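Local atomic coordinates of uncharacterized protein UL16 (Human herpesvirus 5 strain ad169, PDB entry 2WY3), a protein that blocks binding of the ligands ULBP1 and ULBP2 to the host receptor KLRK1 and holds such ligands inside the cell, inhibiting natural killer cell activation. Residues E45-G50 / C114-N119; W65-D70 / L84-K89; Y40-E45 / T92-K97. All blocks are in the same frame, centred on the assembly; numbering follows the deposited sequence. Where two conformers were deposited one is given.

How the interactions relate
The three contacts gather at one end of an immunoglobulin-like beta sandwich, the part of UL16 predicted to be extracellular. Interaction 1 is the buried one, pairing strands 49-55 and 110-118 of the six-stranded sheet through a backbone bond, with a Glu47-Arg116 salt bridge just ahead of strand 49-55. Interaction 2 spans the two sheets: strand 62-68, next to 49-55, packs its aromatic rings on strand 82-89 of the three-stranded sheet. Interaction 3 lies within that smaller sheet, where 34-41 and 95-102 pair by backbone bonds beside a loop that carries a glycan. Leu115 O and Tyr40 OH tie interaction 1 to interaction 3, Ile49 O and Tyr67 N tie it to interaction 2, and Leu88 O meets Lys97 N between interactions 2 and 3.

Interaction 1: E45-G50 / C114-N119; sequences EDEIIG and CLRCEN. With NAG (2-acetamido-2-deoxy-beta-D-glucopyranose), chain K.
Arg116 holds the carboxylate of Glu47 side-on in a two-pronged salt bridge. From its CB the chain sets out with CG anti to the backbone N (chi1 -160°) and stays extended as far as NE. Arg116 CG passes Ile49 CG2 at 4.3 Å and Arg116 CD lies 3.6 Å from Glu47 OE2. Arg116 NE then donates to Glu47 OE2 at 2.7 Å, almost straight (169°), while Arg116 NH2 reaches Glu47 OE1 at 3.1 Å. Both oxygens are met on their syn sides, and the two flat groups are nearly coplanar, 26° apart. NH2 also hydrogen-bonds to Glu41 O, and Thr44 N weakly to Glu47 OE1, which ties the ion pair to the end of strand 34-41 and the loop after it. A water 2.8 Å from Glu47 OE2 accepts a hydrogen bond from Cys117 N at 2.9 Å. Farther along, Leu115 N donates to Gly50 O at 2.8 Å in an antiparallel hydrogen-bonded pair. Here strand 49-55 enters the six-stranded sheet between strands 110-118 and 62-68, with 121-131 on the far side of 110-118; Tyr40 of strand 34-41 packs on Ile49 and Arg116, and a disulfide joins Cys114 to Cys38.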
loop_
_atom_site.group_PDB
_atom_site.type_symbol
_atom_site.label_atom_id
_atom_site.label_comp_id
_atom_site.label_asym_id
_atom_site.label_seq_id
_atom_site.Cartn_x
_atom_site.Cartn_y
_atom_site.Cartn_z
ATOM N N GLU B 45 -21.048 0.266 6.135
ATOM C CA GLU B 45 -21.305 1.382 5.231
ATOM C C GLU B 45 -21.380 2.727 5.938
ATOM O O GLU B 45 -20.879 3.724 5.429
ATOM C CB GLU B 45 -22.597 1.150 4.438
ATOM C CG GLU B 45 -22.428 0.291 3.207
ATOM C CD GLU B 45 -23.694 0.240 2.373
ATOM O OE1 GLU B 45 -24.349 1.295 2.227
ATOM O OE2 GLU B 45 -24.031 -0.849 1.867
ATOM N N ASP B 46 -22.007 2.765 7.110
ATOM C CA ASP B 46 -22.208 4.039 7.792
ATOM C C ASP B 46 -21.107 4.370 8.798
ATOM O O ASP B 46 -21.150 5.408 9.443
ATOM C CB ASP B 46 -23.590 4.087 8.460
ATOM C CG ASP B 46 -23.661 3.257 9.739
ATOM O OD1 ASP B 46 -22.699 2.519 10.056
ATOM O OD2 ASP B 46 -24.692 3.347 10.437
ATOM N N GLU B 47 -20.105 3.503 8.913
ATOM C CA GLU B 47 -19.085 3.706 9.937
ATOM C C GLU B 47 -18.104 4.823 9.595
ATOM O O GLU B 47 -17.467 4.816 8.533
ATOM C CB GLU B 47 -18.316 2.415 10.232
ATOM C CG GLU B 47 -17.395 2.561 11.452
ATOM C CD GLU B 47 -16.662 1.278 11.799
ATOM O OE1 GLU B 47 -16.868 0.272 11.092
ATOM O OE2 GLU B 47 -15.876 1.285 12.776
ATOM N N ILE B 48 -17.974 5.771 10.514
ATOM C CA ILE B 48 -16.998 6.834 10.393
ATOM C C ILE B 48 -15.712 6.436 11.091
ATOM O O ILE B 48 -15.706 6.154 12.301
ATOM C CB ILE B 48 -17.527 8.154 10.991
ATOM C CG1 ILE B 48 -18.815 8.557 10.268
ATOM C CG2 ILE B 48 -16.461 9.227 10.901
ATOM C CD1 ILE B 48 -19.588 9.676 10.950
ATOM N N ILE B 49 -14.632 6.384 10.313
ATOM C CA ILE B 49 -13.297 6.125 10.837
ATOM C C ILE B 49 -12.386 7.282 10.403
ATOM O O ILE B 49 -12.796 8.137 9.618
ATOM C CB ILE B 49 -12.762 4.769 10.338
ATOM C CG1 ILE B 49 -12.821 4.681 8.803
ATOM C CG2 ILE B 49 -13.586 3.637 10.945
ATOM C CD1 ILE B 49 -12.153 3.424 8.253
ATOM N N GLY B 50 -11.168 7.348 10.918
ATOM C CA GLY B 50 -10.323 8.459 10.524
ATOM C C GLY B 50 -8.993 8.511 11.224
ATOM O O GLY B 50 -8.638 7.608 11.994
ATOM N N CYS B 114 -4.746 6.403 14.248
ATOM C CA CYS B 114 -5.859 5.842 13.480
ATOM C C CYS B 114 -6.958 5.428 14.431
ATOM O O CYS B 114 -6.744 4.598 15.316
ATOM C CB CYS B 114 -5.405 4.648 12.658
ATOM S SG CYS B 114 -4.310 5.215 11.318
ATOM N N LEU B 115 -8.144 6.003 14.228
ATOM C CA LEU B 115 -9.203 5.978 15.220
ATOM C C LEU B 115 -10.306 5.036 14.818
ATOM O O LEU B 115 -10.578 4.873 13.634
ATOM C CB LEU B 115 -9.838 7.371 15.341
ATOM C CG LEU B 115 -8.903 8.543 15.648
ATOM C CD1 LEU B 115 -9.730 9.828 15.791
ATOM C CD2 LEU B 115 -8.115 8.260 16.912
ATOM N N ARG B 116 -10.943 4.439 15.819
ATOM C CA ARG B 116 -12.172 3.666 15.623
ATOM C C ARG B 116 -12.997 3.693 16.891
ATOM O O ARG B 116 -12.455 3.661 17.992
ATOM C CB ARG B 116 -11.868 2.203 15.284
ATOM C CG ARG B 116 -13.057 1.491 14.616
ATOM C CD ARG B 116 -12.694 0.101 14.100
ATOM N NE ARG B 116 -13.748 -0.370 13.188
ATOM C CZ ARG B 116 -13.666 -1.465 12.446
ATOM N NH1 ARG B 116 -12.578 -2.230 12.501
ATOM N NH2 ARG B 116 -14.673 -1.795 11.653
ATOM N N CYS B 117 -14.312 3.672 16.728
ATOM C CA CYS B 117 -15.219 3.611 17.866
ATOM C C CYS B 117 -15.609 2.163 18.150
ATOM O O CYS B 117 -16.058 1.456 17.255
ATOM C CB CYS B 117 -16.462 4.446 17.565
ATOM S SG CYS B 117 -17.614 4.596 18.938
ATOM N N GLU B 118 -15.433 1.722 19.389
ATOM C CA GLU B 118 -15.852 0.380 19.766
ATOM C C GLU B 118 -16.643 0.471 21.069
ATOM O O GLU B 118 -16.190 1.084 22.038
ATOM C CB GLU B 118 -14.648 -0.551 19.926
ATOM C CG GLU B 118 -15.028 -1.927 20.476
ATOM C CD GLU B 118 -13.836 -2.730 20.978
ATOM O OE1 GLU B 118 -12.685 -2.400 20.618
ATOM O OE2 GLU B 118 -14.053 -3.699 21.738
ATOM N N ASN B 119 -17.834 -0.116 21.084
ATOM C CA ASN B 119 -18.688 -0.046 22.261
ATOM C C ASN B 119 -18.833 1.387 22.754
ATOM O O ASN B 119 -18.882 1.628 23.960
ATOM C CB ASN B 119 -18.121 -0.907 23.396
ATOM C CG ASN B 119 -18.014 -2.371 23.026
ATOM O OD1 ASN B 119 -18.545 -2.804 21.999
ATOM N ND2 ASN B 119 -17.325 -3.147 23.865
HETATM C C1 NAG K . -22.864 4.373 0.416
HETATM C C2 NAG K . -24.325 4.647 0.780
HETATM C C3 NAG K . -25.263 4.062 -0.266
HETATM C C4 NAG K . -24.885 4.621 -1.624
HETATM C C5 NAG K . -23.424 4.304 -1.923
HETATM C C6 NAG K . -23.010 4.914 -3.256
HETATM C C7 NAG K . -24.967 4.926 3.100
HETATM C C8 NAG K . -25.484 4.274 4.347
HETATM N N2 NAG K . -24.652 4.118 2.091
HETATM O O3 NAG K . -26.602 4.393 0.027
HETATM O O4 NAG K . -25.716 4.052 -2.611
HETATM O O5 NAG K . -22.566 4.788 -0.906
HETATM O O6 NAG K . -21.756 4.391 -3.632
HETATM O O7 NAG K . -24.846 6.150 3.042
HETATM O O HOH W 1 -15.424 3.766 14.059
#

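Interaction 2: W65-D70 / L84-K89; sequences WLYQND and LQDGLK. With NAG (2-acetamido-2-deoxy-beta-D-glucopyranose), chain K.
Gln85 sets its CG squarely over the five-membered ring of Trp65, 3.4 Å from the centroid and only 1° off the ring normal, a CH-pi contact with a methylene of a polar side chain. Its chi2 (-137°) bends CD back toward Trp65 CG and CB, and the amide plane is almost parallel to the indole. Bonds from Gln85 NE2 to Asn75 OD1 and from Phe76 N to Gln85 OE1 fix the rotation of this amide, and Trp65 NE1 is satisfied by Thr100 OG1. At the other end of the indole, Trp65 CH2 reaches the backbone of Asp86, 3.6 Å from its C. Two residues on, Tyr67 offers a ring face to Gly87, which has no side chain and brings its CA over that face on the CZ side, 4.0 Å from the centroid. These rings lie between the two sheets of an immunoglobulin-like beta sandwich: strand 65-68 belongs to the six-stranded sheet and strand 84-89 to the three-stranded one, with axes 7.9 Å apart and running the same way at 22°. Asp86 OD1 comes to the edge of the tyrosine, 3.4 Å from Tyr67 CE2, and accepts a weak bond from Gly87 N. The Asp86 carboxylate also binds basic and polar side chains of a partner protein chain. Where strand 62-68 gives way to a turn, Lys89 NZ makes a salt bridge to Asp70 OD2 at 2.9 Å, approaching from above the carboxylate plane, while Lys89 CD lies 3.3 Å from Asp70 OD1. The neighbouring Asn69 carries an N-linked N-acetylglucosamine, bonded through ND2.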
loop_
_atom_site.group_PDB
_atom_site.type_symbol
_atom_site.label_atom_id
_atom_site.label_comp_id
_atom_site.label_asym_id
_atom_site.label_seq_id
_atom_site.Cartn_x
_atom_site.Cartn_y
_atom_site.Cartn_z
ATOM N N TRP B 65 -8.702 13.851 9.625
ATOM C CA TRP B 65 -9.437 13.522 8.413
ATOM C C TRP B 65 -10.322 12.313 8.658
ATOM O O TRP B 65 -9.984 11.462 9.481
ATOM C CB TRP B 65 -8.524 13.372 7.178
ATOM C CG TRP B 65 -7.676 12.109 6.997
ATOM C CD1 TRP B 65 -6.383 11.919 7.404
ATOM C CD2 TRP B 65 -8.040 10.925 6.253
ATOM N NE1 TRP B 65 -5.932 10.674 6.984
ATOM C CE2 TRP B 65 -6.929 10.050 6.280
ATOM C CE3 TRP B 65 -9.200 10.523 5.573
ATOM C CZ2 TRP B 65 -6.946 8.786 5.662
ATOM C CZ3 TRP B 65 -9.222 9.262 4.963
ATOM C CH2 TRP B 65 -8.098 8.410 5.017
ATOM N N LEU B 66 -11.464 12.264 7.977
ATOM C CA LEU B 66 -12.492 11.268 8.262
ATOM C C LEU B 66 -12.987 10.576 6.992
ATOM O O LEU B 66 -13.022 11.171 5.923
ATOM C CB LEU B 66 -13.695 11.917 8.967
ATOM C CG LEU B 66 -13.441 12.564 10.333
ATOM C CD1 LEU B 66 -14.698 13.279 10.812
ATOM C CD2 LEU B 66 -12.974 11.511 11.346
ATOM N N TYR B 67 -13.383 9.314 7.150
ATOM C CA TYR B 67 -13.757 8.442 6.038
ATOM C C TYR B 67 -15.064 7.737 6.386
ATOM O O TYR B 67 -15.255 7.305 7.527
ATOM C CB TYR B 67 -12.641 7.413 5.846
ATOM C CG TYR B 67 -12.612 6.687 4.521
ATOM C CD1 TYR B 67 -12.890 5.324 4.445
ATOM C CD2 TYR B 67 -12.265 7.358 3.349
ATOM C CE1 TYR B 67 -12.839 4.651 3.225
ATOM C CE2 TYR B 67 -12.207 6.700 2.149
ATOM C CZ TYR B 67 -12.485 5.348 2.093
ATOM O OH TYR B 67 -12.432 4.705 0.880
ATOM N N GLN B 68 -15.978 7.647 5.422
ATOM C CA GLN B 68 -17.259 6.973 5.635
ATOM C C GLN B 68 -17.811 6.498 4.304
ATOM O O GLN B 68 -17.838 7.258 3.331
ATOM C CB GLN B 68 -18.275 7.923 6.290
ATOM C CG GLN B 68 -19.621 7.274 6.688
ATOM C CD GLN B 68 -20.665 8.308 7.103
ATOM O OE1 GLN B 68 -20.619 9.454 6.657
ATOM N NE2 GLN B 68 -21.614 7.902 7.953
ATOM N N ASN B 69 -18.279 5.256 4.265
ATOM C CA ASN B 69 -18.860 4.720 3.042
ATOM C C ASN B 69 -17.917 4.943 1.859
ATOM O O ASN B 69 -18.314 5.458 0.812
ATOM C CB ASN B 69 -20.222 5.365 2.788
ATOM C CG ASN B 69 -21.061 4.586 1.799
ATOM O OD1 ASN B 69 -20.727 3.459 1.425
ATOM N ND2 ASN B 69 -22.170 5.177 1.389
ATOM N N ASP B 70 -16.655 4.569 2.062
ATOM C CA ASP B 70 -15.624 4.605 1.020
ATOM C C ASP B 70 -15.360 5.980 0.414
ATOM O O ASP B 70 -14.898 6.078 -0.723
ATOM C CB ASP B 70 -15.947 3.597 -0.084
ATOM C CG ASP B 70 -16.090 2.187 0.449
ATOM O OD1 ASP B 70 -15.173 1.728 1.165
ATOM O OD2 ASP B 70 -17.120 1.541 0.158
ATOM N N LEU B 84 -0.951 11.282 -0.162
ATOM C CA LEU B 84 -2.121 10.420 -0.180
ATOM C C LEU B 84 -2.876 10.572 1.133
ATOM O O LEU B 84 -2.277 10.560 2.215
ATOM C CB LEU B 84 -1.714 8.964 -0.365
ATOM C CG LEU B 84 -2.826 7.906 -0.464
ATOM C CD1 LEU B 84 -3.837 8.258 -1.554
ATOM C CD2 LEU B 84 -2.191 6.553 -0.758
ATOM N N GLN B 85 -4.192 10.705 1.034
ATOM C CA GLN B 85 -5.033 10.857 2.218
ATOM C C GLN B 85 -6.420 10.301 1.893
ATOM O O GLN B 85 -7.387 11.053 1.707
ATOM C CB GLN B 85 -5.119 12.339 2.605
ATOM C CG GLN B 85 -5.823 12.613 3.951
ATOM C CD GLN B 85 -6.779 13.803 3.851
ATOM O OE1 GLN B 85 -6.469 14.906 4.307
ATOM N NE2 GLN B 85 -7.948 13.577 3.241
ATOM N N ASP B 86 -6.512 8.977 1.820
ATOM C CA ASP B 86 -7.718 8.333 1.323
ATOM C C ASP B 86 -7.732 6.884 1.773
ATOM O O ASP B 86 -6.723 6.361 2.256
ATOM C CB ASP B 86 -7.699 8.399 -0.214
ATOM C CG ASP B 86 -9.072 8.203 -0.844
ATOM O OD1 ASP B 86 -10.087 8.060 -0.129
ATOM O OD2 ASP B 86 -9.125 8.203 -2.089
ATOM N N GLY B 87 -8.872 6.225 1.603
ATOM C CA GLY B 87 -8.982 4.827 1.966
ATOM C C GLY B 87 -9.113 3.968 0.722
ATOM O O GLY B 87 -9.369 4.472 -0.375
ATOM N N LEU B 88 -8.932 2.666 0.888
ATOM C CA LEU B 88 -9.224 1.731 -0.194
ATOM C C LEU B 88 -9.640 0.392 0.392
ATOM O O LEU B 88 -9.209 0.021 1.472
ATOM C CB LEU B 88 -8.028 1.572 -1.129
ATOM C CG LEU B 88 -6.711 0.953 -0.671
ATOM C CD1 LEU B 88 -6.863 -0.521 -0.317
ATOM C CD2 LEU B 88 -5.714 1.112 -1.810
ATOM N N LYS B 89 -10.488 -0.328 -0.324
ATOM C CA LYS B 89 -10.928 -1.633 0.140
ATOM C C LYS B 89 -10.172 -2.729 -0.593
ATOM O O LYS B 89 -10.059 -2.701 -1.817
ATOM C CB LYS B 89 -12.428 -1.815 -0.102
ATOM C CG LYS B 89 -13.308 -1.111 0.916
ATOM C CD LYS B 89 -14.775 -1.474 0.730
ATOM C CE LYS B 89 -15.299 -0.981 -0.609
ATOM N NZ LYS B 89 -16.762 -1.224 -0.756
HETATM C C1 NAG K . -22.864 4.373 0.416
HETATM C C2 NAG K . -24.325 4.647 0.780
HETATM C C3 NAG K . -25.263 4.062 -0.266
HETATM C C4 NAG K . -24.885 4.621 -1.624
HETATM C C5 NAG K . -23.424 4.304 -1.923
HETATM C C6 NAG K . -23.010 4.914 -3.256
HETATM C C7 NAG K . -24.967 4.926 3.100
HETATM C C8 NAG K . -25.484 4.274 4.347
HETATM N N2 NAG K . -24.652 4.118 2.091
HETATM O O3 NAG K . -26.602 4.393 0.027
HETATM O O4 NAG K . -25.716 4.052 -2.611
HETATM O O5 NAG K . -22.566 4.788 -0.906
HETATM O O6 NAG K . -21.756 4.391 -3.632
HETATM O O7 NAG K . -24.846 6.150 3.042
#

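Interaction 3: Y40-E45 / T92-K97; sequences YENVTE and TVPVTK. With NAG (2-acetamido-2-deoxy-beta-D-glucopyranose), chain I; NAG (2-acetamido-2-deoxy-beta-D-glucopyranose), chain K.
Tyr40 O accepts a hydrogen bond from Thr96 N at 2.8 Å, with Val95 CA in a CA-H...O contact beside it and a water adding a weak, long bond. The return bond, Tyr40 N to Thr96 O at 2.9 Å, closes an antiparallel hydrogen-bonded pair. Thr96 O also lies in the plane of the Tyr40 ring, at its edge on the CD2 side, while the ring carries its hydroxyl away to Leu115 O in the other sheet. Glu41 and Val95 form the next, non-hydrogen-bonded pair, their side chains on the opposite face of the sheet from Tyr40 and Thr96. These pairs lie where strand 34-41 ends and strand 95-102 begins, at one end of the three-stranded sheet of an immunoglobulin-like beta sandwich; 34-41 is an outermost strand within the chain, and 82-89 lies on the far side of 95-102. Beyond the pairing, Pro94 centres an inverse gamma turn, closed by a weak bond from Val95 N to Val93 O, and its own O receives a nearly straight bond from Asn42 N (173°). The same water bridges the two segments: it accepts a hydrogen bond from Val43 N at 3.0 Å, donates to Pro94 O at 3.2 Å and bonds to Thr96 OG1. With CG2 anti to its carbonyl carbon, Val43 lays this methyl across Thr96, 3.9 Å from Thr96 CB. On the outer surface, Asn42 ND2 is joined to an N-acetylglucosamine whose acetamide methyl C8 comes 3.2 Å from Glu41 OE1. At the end of the loop, Glu45 OE1 accepts a hydrogen bond from N2 of the sugar carried by Asn69, at 2.8 Å; at the start of 92-97, Thr92 OG1 hydrogen-bonds to an acidic side chain of a partner protein chain.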
loop_
_atom_site.group_PDB
_atom_site.type_symbol
_atom_site.label_atom_id
_atom_site.label_comp_id
_atom_site.label_asym_id
_atom_site.label_seq_id
_atom_site.Cartn_x
_atom_site.Cartn_y
_atom_site.Cartn_z
ATOM N N TYR B 40 -8.347 -1.856 8.851
ATOM C CA TYR B 40 -9.671 -1.952 9.477
ATOM C C TYR B 40 -10.451 -3.129 8.910
ATOM O O TYR B 40 -10.782 -3.140 7.727
ATOM C CB TYR B 40 -10.497 -0.697 9.164
ATOM C CG TYR B 40 -10.058 0.583 9.842
ATOM C CD1 TYR B 40 -10.733 1.068 10.962
ATOM C CD2 TYR B 40 -8.994 1.325 9.339
ATOM C CE1 TYR B 40 -10.351 2.262 11.565
ATOM C CE2 TYR B 40 -8.595 2.500 9.938
ATOM C CZ TYR B 40 -9.266 2.965 11.053
ATOM O OH TYR B 40 -8.868 4.143 11.632
ATOM N N GLU B 41 -10.784 -4.101 9.749
ATOM C CA GLU B 41 -11.637 -5.201 9.300
ATOM C C GLU B 41 -13.113 -4.876 9.504
ATOM O O GLU B 41 -13.474 -4.178 10.454
ATOM C CB GLU B 41 -11.275 -6.479 10.075
ATOM C CG GLU B 41 -9.817 -6.854 9.875
ATOM C CD GLU B 41 -9.377 -8.064 10.666
ATOM O OE1 GLU B 41 -9.377 -7.996 11.911
ATOM O OE2 GLU B 41 -9.006 -9.072 10.029
ATOM N N ASN B 42 -13.931 -5.354 8.566
ATOM C CA ASN B 42 -15.391 -5.319 8.665
ATOM C C ASN B 42 -15.992 -3.935 8.922
ATOM O O ASN B 42 -16.856 -3.757 9.783
ATOM C CB ASN B 42 -15.874 -6.326 9.710
ATOM C CG ASN B 42 -15.781 -7.763 9.219
ATOM O OD1 ASN B 42 -15.329 -8.023 8.101
ATOM N ND2 ASN B 42 -16.218 -8.702 10.050
ATOM N N VAL B 43 -15.531 -2.959 8.152
ATOM C CA VAL B 43 -16.061 -1.605 8.217
ATOM C C VAL B 43 -17.467 -1.599 7.631
ATOM O O VAL B 43 -17.681 -2.118 6.540
ATOM C CB VAL B 43 -15.168 -0.629 7.430
ATOM C CG1 VAL B 43 -15.780 0.775 7.411
ATOM C CG2 VAL B 43 -13.773 -0.590 8.053
ATOM N N THR B 44 -18.438 -1.034 8.344
ATOM C CA THR B 44 -19.795 -0.985 7.796
ATOM C C THR B 44 -20.004 0.271 6.963
ATOM O O THR B 44 -19.252 1.228 7.082
ATOM C CB THR B 44 -20.883 -1.044 8.887
ATOM O OG1 THR B 44 -20.742 0.079 9.764
ATOM C CG2 THR B 44 -20.764 -2.328 9.690
ATOM N N GLU B 45 -21.048 0.266 6.135
ATOM C CA GLU B 45 -21.305 1.382 5.231
ATOM C C GLU B 45 -21.380 2.727 5.938
ATOM O O GLU B 45 -20.879 3.724 5.429
ATOM C CB GLU B 45 -22.597 1.150 4.438
ATOM C CG GLU B 45 -22.428 0.291 3.207
ATOM C CD GLU B 45 -23.694 0.240 2.373
ATOM O OE1 GLU B 45 -24.349 1.295 2.227
ATOM O OE2 GLU B 45 -24.031 -0.849 1.867
ATOM N N THR B 92 -9.315 -9.269 -1.733
ATOM C CA THR B 92 -9.135 -10.658 -1.313
ATOM C C THR B 92 -9.535 -10.922 0.136
ATOM O O THR B 92 -9.780 -12.064 0.513
ATOM C CB THR B 92 -7.695 -11.169 -1.563
ATOM O OG1 THR B 92 -6.751 -10.359 -0.851
ATOM C CG2 THR B 92 -7.373 -11.153 -3.051
ATOM N N VAL B 93 -9.610 -9.859 0.927
ATOM C CA VAL B 93 -10.026 -9.927 2.325
ATOM C C VAL B 93 -10.903 -8.706 2.584
ATOM O O VAL B 93 -10.770 -7.705 1.887
ATOM C CB VAL B 93 -8.816 -9.912 3.289
ATOM C CG1 VAL B 93 -8.128 -11.278 3.312
ATOM C CG2 VAL B 93 -7.813 -8.823 2.894
ATOM N N PRO B 94 -11.808 -8.790 3.573
ATOM C CA PRO B 94 -12.752 -7.718 3.923
ATOM C C PRO B 94 -12.106 -6.634 4.768
ATOM O O PRO B 94 -12.503 -6.429 5.915
ATOM C CB PRO B 94 -13.810 -8.435 4.777
ATOM C CG PRO B 94 -13.527 -9.889 4.659
ATOM C CD PRO B 94 -12.083 -10.028 4.320
ATOM N N VAL B 95 -11.125 -5.955 4.199
ATOM C CA VAL B 95 -10.310 -4.990 4.917
ATOM C C VAL B 95 -10.368 -3.650 4.206
ATOM O O VAL B 95 -10.239 -3.588 2.978
ATOM C CB VAL B 95 -8.842 -5.456 4.930
ATOM C CG1 VAL B 95 -7.930 -4.381 5.544
ATOM C CG2 VAL B 95 -8.720 -6.783 5.684
ATOM N N THR B 96 -10.538 -2.581 4.977
ATOM C CA THR B 96 -10.378 -1.235 4.452
ATOM C C THR B 96 -9.083 -0.677 5.028
ATOM O O THR B 96 -8.848 -0.787 6.218
ATOM C CB THR B 96 -11.535 -0.328 4.906
ATOM O OG1 THR B 96 -12.774 -0.855 4.413
ATOM C CG2 THR B 96 -11.340 1.085 4.379
ATOM N N LYS B 97 -8.234 -0.098 4.187
ATOM C CA LYS B 97 -7.026 0.543 4.699
ATOM C C LYS B 97 -7.152 2.047 4.546
ATOM O O LYS B 97 -7.619 2.533 3.510
ATOM C CB LYS B 97 -5.805 0.062 3.923
ATOM C CG LYS B 97 -5.366 -1.348 4.284
ATOM C CD LYS B 97 -4.295 -1.832 3.317
ATOM C CE LYS B 97 -3.705 -3.159 3.764
ATOM N NZ LYS B 97 -2.836 -3.725 2.699
HETATM C C1 NAG I . -16.052 -9.983 9.415
HETATM C C2 NAG I . -15.334 -10.769 10.506
HETATM C C3 NAG I . -15.263 -12.258 10.195
HETATM C C4 NAG I . -16.617 -12.780 9.740
HETATM C C5 NAG I . -17.162 -11.917 8.610
HETATM C C6 NAG I . -18.526 -12.419 8.150
HETATM C C7 NAG I . -13.522 -9.816 11.811
HETATM C C8 NAG I . -12.030 -9.788 11.954
HETATM N N2 NAG I . -13.990 -10.251 10.646
HETATM O O3 NAG I . -14.846 -12.960 11.346
HETATM O O4 NAG I . -16.487 -14.110 9.292
HETATM O O5 NAG I . -17.278 -10.572 9.033
HETATM O O6 NAG I . -19.474 -12.184 9.169
HETATM O O7 NAG I . -14.251 -9.450 12.733
HETATM C C1 NAG K . -22.864 4.373 0.416
HETATM C C2 NAG K . -24.325 4.647 0.780
HETATM C C3 NAG K . -25.263 4.062 -0.266
HETATM C C4 NAG K . -24.885 4.621 -1.624
HETATM C C5 NAG K . -23.424 4.304 -1.923
HETATM C C6 NAG K . -23.010 4.914 -3.256
HETATM C C7 NAG K . -24.967 4.926 3.100
HETATM C C8 NAG K . -25.484 4.274 4.347
HETATM N N2 NAG K . -24.652 4.118 2.091
HETATM O O3 NAG K . -26.602 4.393 0.027
HETATM O O4 NAG K . -25.716 4.052 -2.611
HETATM O O5 NAG K . -22.566 4.788 -0.906
HETATM O O6 NAG K . -21.756 4.391 -3.632
HETATM O O7 NAG K . -24.846 6.150 3.042
HETATM O O HOH W 2 -13.664 -3.419 5.911
#